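DTDP-4-dehydrorhamnose reductase, rfbD ortholog (Clostridium acetobutylicum, PDB 1VL0) probably catalyses the reduction of dTDP-6-deoxy-L-lyxo-4-hexulose to dTDP-L-rhamnose, using a dinucleotide cofactor that is present here as NADH. Local coordinates at residues V67-A72 / K95-A100; I108-T113 / K139-G144. All coordinates share one frame; numbering follows the deposited sequence.

In the fold
The chain lays down parallel strands from its N terminus, beginning with 13-18 and 37-42, and reaches strand 66-69, where contact 1 opens. That contact closes about 20 residues later, when helix 83-104 folds back over the strand it followed. The chain then enters strand 107-113, next to 66-69 in the sheet, and contact 2 begins; a largely irregular connection separates this strand from helix 136-151, which closes it. The two loops stand in series, neither nested nor crossed, with centres about 9 Å apart. Backbone bonds from Val67 and Asn69 to Val109 join them within the sheet. Together they attach two helices to adjacent strands of the Rossmann fold, beside the bound NADH.

Contact 1 (V67-A72 / K95-A100). With NAI (1,4-dihydronicotinamide adenine dinucleotide), chain D.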
loop_
_atom_site.group_PDB
_atom_site.type_symbol
_atom_site.label_atom_id
_atom_site.label_comp_id
_atom_site.label_asym_id
_atom_site.label_seq_id
_atom_site.Cartn_x
_atom_site.Cartn_y
_atom_site.Cartn_z
ATOM N N VAL A 67 -7.551 0.773 -19.931
ATOM C CA VAL A 67 -8.923 0.585 -19.556
ATOM C C VAL A 67 -9.288 1.782 -18.708
ATOM O O VAL A 67 -8.551 2.174 -17.795
ATOM C CB VAL A 67 -9.198 -0.779 -18.814
ATOM C CG1 VAL A 67 -8.342 -0.959 -17.575
ATOM C CG2 VAL A 67 -10.704 -0.928 -18.417
ATOM N N ILE A 68 -10.428 2.383 -19.034
ATOM C CA ILE A 68 -11.047 3.396 -18.219
ATOM C C ILE A 68 -12.302 2.827 -17.602
ATOM O O ILE A 68 -13.261 2.512 -18.288
ATOM C CB ILE A 68 -11.391 4.659 -19.027
ATOM C CG1 ILE A 68 -10.144 5.184 -19.716
ATOM C CG2 ILE A 68 -11.873 5.775 -18.140
ATOM C CD1 ILE A 68 -10.380 6.306 -20.713
ATOM N N ASN A 69 -12.314 2.745 -16.276
ATOM C CA ASN A 69 -13.455 2.140 -15.624
ATOM C C ASN A 69 -14.439 3.180 -15.108
ATOM O O ASN A 69 -14.177 3.849 -14.087
ATOM C CB ASN A 69 -13.033 1.257 -14.473
ATOM C CG ASN A 69 -14.203 0.607 -13.824
ATOM O OD1 ASN A 69 -15.184 0.294 -14.500
ATOM N ND2 ASN A 69 -14.112 0.359 -12.544
ATOM N N CYS A 70 -15.577 3.291 -15.804
ATOM C CA CYS A 70 -16.650 4.220 -15.438
ATOM C C CYS A 70 -17.834 3.502 -14.819
ATOM O O CYS A 70 -18.821 4.128 -14.480
ATOM C CB CYS A 70 -17.120 5.003 -16.667
ATOM S SG CYS A 70 -15.771 5.884 -17.484
ATOM N N ALA A 71 -17.739 2.185 -14.690
ATOM C CA ALA A 71 -18.832 1.386 -14.127
ATOM C C ALA A 71 -18.815 1.535 -12.613
ATOM O O ALA A 71 -17.758 1.503 -12.017
ATOM C CB ALA A 71 -18.633 -0.060 -14.475
ATOM N N ALA A 72 -19.985 1.659 -12.001
ATOM C CA ALA A 72 -20.088 1.688 -10.561
ATOM C C ALA A 72 -21.523 1.451 -10.149
ATOM O O ALA A 72 -22.384 1.568 -10.964
ATOM C CB ALA A 72 -19.615 3.032 -10.032
ATOM N N LYS A 95 -10.591 -4.477 -9.193
ATOM C CA LYS A 95 -9.591 -5.525 -8.958
ATOM C C LYS A 95 -9.405 -6.346 -10.204
ATOM O O LYS A 95 -8.274 -6.572 -10.623
ATOM C CB LYS A 95 -10.040 -6.483 -7.826
ATOM C CG LYS A 95 -9.204 -7.789 -7.694
ATOM C CD LYS A 95 -9.850 -8.866 -6.812
ATOM C CE LYS A 95 -10.226 -10.150 -7.565
ATOM N NZ LYS A 95 -9.173 -10.930 -8.224
ATOM N N ASN A 96 -10.516 -6.828 -10.754
ATOM C CA ASN A 96 -10.474 -7.693 -11.924
ATOM C C ASN A 96 -9.850 -6.974 -13.114
ATOM O O ASN A 96 -9.053 -7.571 -13.887
ATOM C CB ASN A 96 -11.880 -8.221 -12.297
ATOM C CG ASN A 96 -12.441 -9.237 -11.287
ATOM O OD1 ASN A 96 -11.703 -9.858 -10.559
ATOM N ND2 ASN A 96 -13.755 -9.431 -11.295
ATOM N N LEU A 97 -10.224 -5.712 -13.291
ATOM C CA LEU A 97 -9.750 -4.926 -14.428
ATOM C C LEU A 97 -8.293 -4.540 -14.311
ATOM O O LEU A 97 -7.539 -4.557 -15.296
ATOM C CB LEU A 97 -10.618 -3.667 -14.569
ATOM C CG LEU A 97 -12.102 -3.880 -14.894
ATOM C CD1 LEU A 97 -12.831 -2.553 -14.775
ATOM C CD2 LEU A 97 -12.307 -4.436 -16.314
ATOM N N ALA A 98 -7.882 -4.202 -13.100
ATOM C CA ALA A 98 -6.501 -3.823 -12.828
ATOM C C ALA A 98 -5.514 -4.961 -13.095
ATOM O O ALA A 98 -4.475 -4.761 -13.778
ATOM C CB ALA A 98 -6.361 -3.287 -11.404
ATOM N N ALA A 99 -5.853 -6.163 -12.622
ATOM C CA ALA A 99 -5.012 -7.332 -12.809
ATOM C C ALA A 99 -5.002 -7.813 -14.255
ATOM O O ALA A 99 -3.949 -8.189 -14.759
ATOM C CB ALA A 99 -5.485 -8.458 -11.951
ATOM N N ALA A 100 -6.168 -7.794 -14.886
ATOM C CA ALA A 100 -6.298 -8.236 -16.286
ATOM C C ALA A 100 -5.514 -7.266 -17.155
ATOM O O ALA A 100 -4.846 -7.661 -18.059
ATOM C CB ALA A 100 -7.747 -8.284 -16.684
HETATM P PA NAI D . -23.480 6.200 -14.283
HETATM O O1A NAI D . -24.321 5.659 -13.161
HETATM O O2A NAI D . -24.147 7.294 -15.080
HETATM O O5B NAI D . -23.000 4.935 -15.147
HETATM C C5B NAI D . -22.392 3.862 -14.456
HETATM C C4B NAI D . -22.396 2.597 -15.306
HETATM O O4B NAI D . -22.134 1.465 -14.478
HETATM C C3B NAI D . -23.721 2.262 -15.987
HETATM O O3B NAI D . -23.600 2.379 -17.392
HETATM C C2B NAI D . -23.969 0.815 -15.534
HETATM O O2B NAI D . -24.726 0.016 -16.434
HETATM C C1B NAI D . -22.521 0.375 -15.292
HETATM N N9A NAI D . -22.280 -0.946 -14.684
HETATM C C8A NAI D . -22.910 -1.431 -13.572
HETATM N N7A NAI D . -22.452 -2.677 -13.336
HETATM C C5A NAI D . -21.551 -3.026 -14.282
HETATM C C6A NAI D . -20.807 -4.191 -14.482
HETATM N N6A NAI D . -20.932 -5.231 -13.672
HETATM N N1A NAI D . -19.943 -4.263 -15.551
HETATM C C2A NAI D . -19.810 -3.170 -16.414
HETATM N N3A NAI D . -20.561 -2.034 -16.239
HETATM C C4A NAI D . -21.423 -1.942 -15.166
HETATM O O3 NAI D . -22.075 6.666 -13.667
HETATM P PN NAI D . -21.437 8.154 -13.689
HETATM O O1N NAI D . -20.688 8.384 -14.939
HETATM O O2N NAI D . -22.422 9.086 -13.095
HETATM O O5D NAI D . -20.219 7.886 -12.658
HETATM C C5D NAI D . -18.919 7.653 -13.184
HETATM C C4D NAI D . -17.951 7.447 -12.049
HETATM O O4D NAI D . -17.920 8.590 -11.168
HETATM C C3D NAI D . -18.296 6.225 -11.200
HETATM O O3D NAI D . -17.095 5.512 -11.097
HETATM C C2D NAI D . -18.757 6.779 -9.853
HETATM O O2D NAI D . -18.484 6.002 -8.691
HETATM C C1D NAI D . -17.992 8.107 -9.826
HETATM N N1N NAI D . -18.637 9.144 -9.023
HETATM C C2N NAI D . -19.789 9.731 -9.497
HETATM C C3N NAI D . -20.375 10.737 -8.730
HETATM C C7N NAI D . -21.786 11.164 -9.002
HETATM O O7N NAI D . -22.218 12.366 -8.423
HETATM N N7N NAI D . -22.588 10.416 -9.771
HETATM C C4N NAI D . -19.788 11.126 -7.518
HETATM C C5N NAI D . -18.622 10.520 -7.050
HETATM C C6N NAI D . -18.069 9.517 -7.841
#
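Val67 and Asn69 meet Leu97 where a helix packs on the strand that precedes it in a beta-alpha-beta crossover of the Rossmann fold, an example of how one leucine can meet both an apolar and a polar neighbour on the same strand. Val67 comes first. Its CG2 lies 4.4 Å from Leu97 CD2, a loose apolar contact, and Phe59 and Ile108 pack around the same valine. Beyond the leucine, the helix also faces the second subunit, where Lys95 NZ is bonded to Tyr213 O and Asn212 OD1 of that subunit. Two residues after Val67, Asn69 presents the flat of its amide. Leu97 CD1 sits over one face, 3.6 Å from Asn69 CG and nearly equidistant from the atoms around it, the two side chains meeting at about a right angle. The asparagine reaches this place because CG is anti to the backbone N (chi1 -179°). From the other face the N-H of Ala71 comes to Asn69 OD1, at 3.2 Å between Ala71 N and that oxygen and 58° out of the amide plane, which makes an Asx turn. OD1 is also bonded to Thr18 OG1, and ND2 to Gln110 OE1, so the buried amide has polar partners at both ends and a methyl group on one face. The turn carries the chain off the strand to the dinucleotide. Cys70 O lies against the adenosine ribose, 3.6 Å from NAI C5B. Ala71 CB then rests over the purine, 3.3 Å from NAI N3A. At Ala72 the methyl turns to the other ribose, with CB 3.4 Å from NAI O2D, while the backbone N-H of Ala72 donates to NAI O4B, N to O4B 3.3 Å at 155°.

Contact 2 (I108-T113 / K139-G144); sequences IVQIST and KTKLEG. With NAI (1,4-dihydronicotinamide adenine dinucleotide), chain D.
The Tyr-x-x-x-Lys pattern of the short-chain dehydrogenase/reductase family, here Tyr137 and Lys141, places Lys141 on helix 136-151 opposite the end of strand 107-113, where it reaches across to Ile111 and Thr113. The strand and helix segments run roughly antiparallel, and the lysine spans the gap between them. Its chain bends twice, at chi2 (-71°) and chi3 (-67°), which carries NZ along the strand's end to Ile111. There Lys141 NZ donates to Ile111 O at 2.8 Å, with a C=O...N angle of 150°. The same nitrogen is bonded to both hydroxyls of the nicotinamide ribose, NAI O2D at 3.0 Å and NAI O3D at 3.2 Å. Nearer the helix, Thr113 CG2 crosses the base of the lysine chain at about a right angle, 3.7 Å from Lys141 CB, while Thr113 OG1, bonded to Tyr115 N, lies 3.3 Å from NAI C5N at the dihydropyridine ring. Two waters fill out the polar interior. The first accepts from Lys141 NZ (2.7 Å) and from Gln110 NE2; the second also accepts from NE2, and donates to Ser112 OG and to Lys141 O, 2.7 Å from that carbonyl oxygen. With OE1 held by Asn69, Gln110 turns NE2 to both waters; Ser112 OG also bonds Glu145. Lys141 NZ thus faces four acceptors, a backbone carbonyl, two ribose hydroxyls and a water, with at most three N-H groups, so some bonds must be shared. With Tyr137 OH also hydrogen-bonded to the cofactor, the arrangement is consistent with the family's use of this lysine to orient the nicotinamide ribose for hydride transfer.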
loop_
_atom_site.group_PDB
_atom_site.type_symbol
_atom_site.label_atom_id
_atom_site.label_comp_id
_atom_site.label_asym_id
_atom_site.label_seq_id
_atom_site.Cartn_x
_atom_site.Cartn_y
_atom_site.Cartn_z
ATOM N N ILE A 108 -4.554 1.483 -16.252
ATOM C CA ILE A 108 -5.908 1.506 -15.814
ATOM C C ILE A 108 -6.250 2.861 -15.209
ATOM O O ILE A 108 -5.516 3.370 -14.347
ATOM C CB ILE A 108 -6.240 0.339 -14.825
ATOM C CG1 ILE A 108 -7.664 0.522 -14.285
ATOM C CG2 ILE A 108 -5.262 0.255 -13.636
ATOM C CD1 ILE A 108 -8.266 -0.644 -13.686
ATOM N N VAL A 109 -7.365 3.454 -15.668
ATOM C CA VAL A 109 -7.944 4.606 -14.996
ATOM C C VAL A 109 -9.133 4.093 -14.217
ATOM O O VAL A 109 -10.009 3.443 -14.739
ATOM C CB VAL A 109 -8.430 5.719 -15.929
ATOM C CG1 VAL A 109 -9.034 6.855 -15.174
ATOM C CG2 VAL A 109 -7.281 6.264 -16.771
ATOM N N GLN A 110 -9.151 4.425 -12.942
ATOM C CA GLN A 110 -10.269 4.084 -12.036
ATOM C C GLN A 110 -10.905 5.377 -11.481
ATOM O O GLN A 110 -10.247 6.189 -10.811
ATOM C CB GLN A 110 -9.715 3.280 -10.885
ATOM C CG GLN A 110 -10.647 3.120 -9.673
ATOM C CD GLN A 110 -11.894 2.343 -10.008
ATOM O OE1 GLN A 110 -11.987 1.681 -11.058
ATOM N NE2 GLN A 110 -12.858 2.405 -9.109
ATOM N N ILE A 111 -12.177 5.549 -11.759
ATOM C CA ILE A 111 -12.857 6.713 -11.311
ATOM C C ILE A 111 -13.425 6.443 -9.905
ATOM O O ILE A 111 -14.055 5.398 -9.657
ATOM C CB ILE A 111 -14.002 7.130 -12.295
ATOM C CG1 ILE A 111 -13.514 7.198 -13.750
ATOM C CG2 ILE A 111 -14.574 8.488 -11.829
ATOM C CD1 ILE A 111 -12.577 8.325 -14.095
ATOM N N SER A 112 -13.202 7.385 -9.003
ATOM C CA SER A 112 -13.578 7.222 -7.628
ATOM C C SER A 112 -14.313 8.487 -7.116
ATOM O O SER A 112 -14.795 9.316 -7.907
ATOM C CB SER A 112 -12.331 6.918 -6.761
ATOM O OG SER A 112 -12.657 6.410 -5.452
ATOM N N THR A 113 -14.369 8.639 -5.791
ATOM C CA THR A 113 -15.359 9.480 -5.134
ATOM C C THR A 113 -14.830 10.239 -3.921
ATOM O O THR A 113 -13.956 9.787 -3.193
ATOM C CB THR A 113 -16.615 8.617 -4.767
ATOM O OG1 THR A 113 -17.614 9.413 -4.093
ATOM C CG2 THR A 113 -16.281 7.509 -3.791
ATOM N N LYS A 139 -16.896 3.082 1.285
ATOM C CA LYS A 139 -16.016 2.011 1.734
ATOM C C LYS A 139 -15.676 1.081 0.576
ATOM O O LYS A 139 -14.536 0.711 0.392
ATOM C CB LYS A 139 -16.688 1.237 2.878
ATOM C CG LYS A 139 -16.021 -0.107 3.229
ATOM C CD LYS A 139 -14.525 0.025 3.662
ATOM C CE LYS A 139 -13.967 -1.341 4.126
ATOM N NZ LYS A 139 -12.580 -1.243 4.729
ATOM N N THR A 140 -16.687 0.722 -0.197
ATOM C CA THR A 140 -16.496 -0.168 -1.375
ATOM C C THR A 140 -15.716 0.479 -2.507
ATOM O O THR A 140 -14.922 -0.174 -3.150
ATOM C CB THR A 140 -17.848 -0.677 -1.917
ATOM O OG1 THR A 140 -18.687 0.422 -2.360
ATOM C CG2 THR A 140 -18.620 -1.442 -0.822
ATOM N N LYS A 141 -15.952 1.761 -2.762
ATOM C CA LYS A 141 -15.158 2.494 -3.748
ATOM C C LYS A 141 -13.715 2.605 -3.262
ATOM O O LYS A 141 -12.804 2.478 -4.032
ATOM C CB LYS A 141 -15.708 3.903 -3.993
ATOM C CG LYS A 141 -17.069 3.976 -4.647
ATOM C CD LYS A 141 -16.989 3.555 -6.140
ATOM C CE LYS A 141 -16.187 4.542 -6.999
ATOM N NZ LYS A 141 -16.158 4.090 -8.421
ATOM N N LEU A 142 -13.500 2.842 -1.980
ATOM C CA LEU A 142 -12.121 2.892 -1.449
ATOM C C LEU A 142 -11.353 1.580 -1.634
ATOM O O LEU A 142 -10.197 1.571 -2.010
ATOM C CB LEU A 142 -12.103 3.266 0.019
ATOM C CG LEU A 142 -10.705 3.317 0.648
ATOM C CD1 LEU A 142 -9.864 4.413 0.114
ATOM C CD2 LEU A 142 -10.831 3.478 2.154
ATOM N N GLU A 143 -12.005 0.478 -1.342
ATOM C CA GLU A 143 -11.377 -0.807 -1.509
ATOM C C GLU A 143 -11.058 -1.048 -2.980
ATOM O O GLU A 143 -10.037 -1.655 -3.300
ATOM C CB GLU A 143 -12.251 -1.925 -0.914
ATOM C CG GLU A 143 -12.357 -1.829 0.608
ATOM C CD GLU A 143 -11.026 -1.976 1.336
ATOM O OE1 GLU A 143 -10.043 -2.575 0.756
ATOM O OE2 GLU A 143 -10.982 -1.526 2.511
ATOM N N GLY A 144 -11.908 -0.543 -3.851
ATOM C CA GLY A 144 -11.630 -0.561 -5.310
ATOM C C GLY A 144 -10.327 0.153 -5.592
ATOM O O GLY A 144 -9.498 -0.353 -6.272
HETATM P PA NAI D . -23.480 6.200 -14.283
HETATM O O1A NAI D . -24.321 5.659 -13.161
HETATM O O2A NAI D . -24.147 7.294 -15.080
HETATM O O5B NAI D . -23.000 4.935 -15.147
HETATM C C5B NAI D . -22.392 3.862 -14.456
HETATM C C4B NAI D . -22.396 2.597 -15.306
HETATM O O4B NAI D . -22.134 1.465 -14.478
HETATM C C3B NAI D . -23.721 2.262 -15.987
HETATM O O3B NAI D . -23.600 2.379 -17.392
HETATM C C2B NAI D . -23.969 0.815 -15.534
HETATM O O2B NAI D . -24.726 0.016 -16.434
HETATM C C1B NAI D . -22.521 0.375 -15.292
HETATM N N9A NAI D . -22.280 -0.946 -14.684
HETATM C C8A NAI D . -22.910 -1.431 -13.572
HETATM N N7A NAI D . -22.452 -2.677 -13.336
HETATM C C5A NAI D . -21.551 -3.026 -14.282
HETATM C C6A NAI D . -20.807 -4.191 -14.482
HETATM N N6A NAI D . -20.932 -5.231 -13.672
HETATM N N1A NAI D . -19.943 -4.263 -15.551
HETATM C C2A NAI D . -19.810 -3.170 -16.414
HETATM N N3A NAI D . -20.561 -2.034 -16.239
HETATM C C4A NAI D . -21.423 -1.942 -15.166
HETATM O O3 NAI D . -22.075 6.666 -13.667
HETATM P PN NAI D . -21.437 8.154 -13.689
HETATM O O1N NAI D . -20.688 8.384 -14.939
HETATM O O2N NAI D . -22.422 9.086 -13.095
HETATM O O5D NAI D . -20.219 7.886 -12.658
HETATM C C5D NAI D . -18.919 7.653 -13.184
HETATM C C4D NAI D . -17.951 7.447 -12.049
HETATM O O4D NAI D . -17.920 8.590 -11.168
HETATM C C3D NAI D . -18.296 6.225 -11.200
HETATM O O3D NAI D . -17.095 5.512 -11.097
HETATM C C2D NAI D . -18.757 6.779 -9.853
HETATM O O2D NAI D . -18.484 6.002 -8.691
HETATM C C1D NAI D . -17.992 8.107 -9.826
HETATM N N1N NAI D . -18.637 9.144 -9.023
HETATM C C2N NAI D . -19.789 9.731 -9.497
HETATM C C3N NAI D . -20.375 10.737 -8.730
HETATM C C7N NAI D . -21.786 11.164 -9.002
HETATM O O7N NAI D . -22.218 12.366 -8.423
HETATM N N7N NAI D . -22.588 10.416 -9.771
HETATM C C4N NAI D . -19.788 11.126 -7.518
HETATM C C5N NAI D . -18.622 10.520 -7.050
HETATM C C6N NAI D . -18.069 9.517 -7.841
HETATM O O HOH W 1 -15.566 1.509 -8.527
HETATM O O HOH W 2 -12.800 3.538 -6.513
#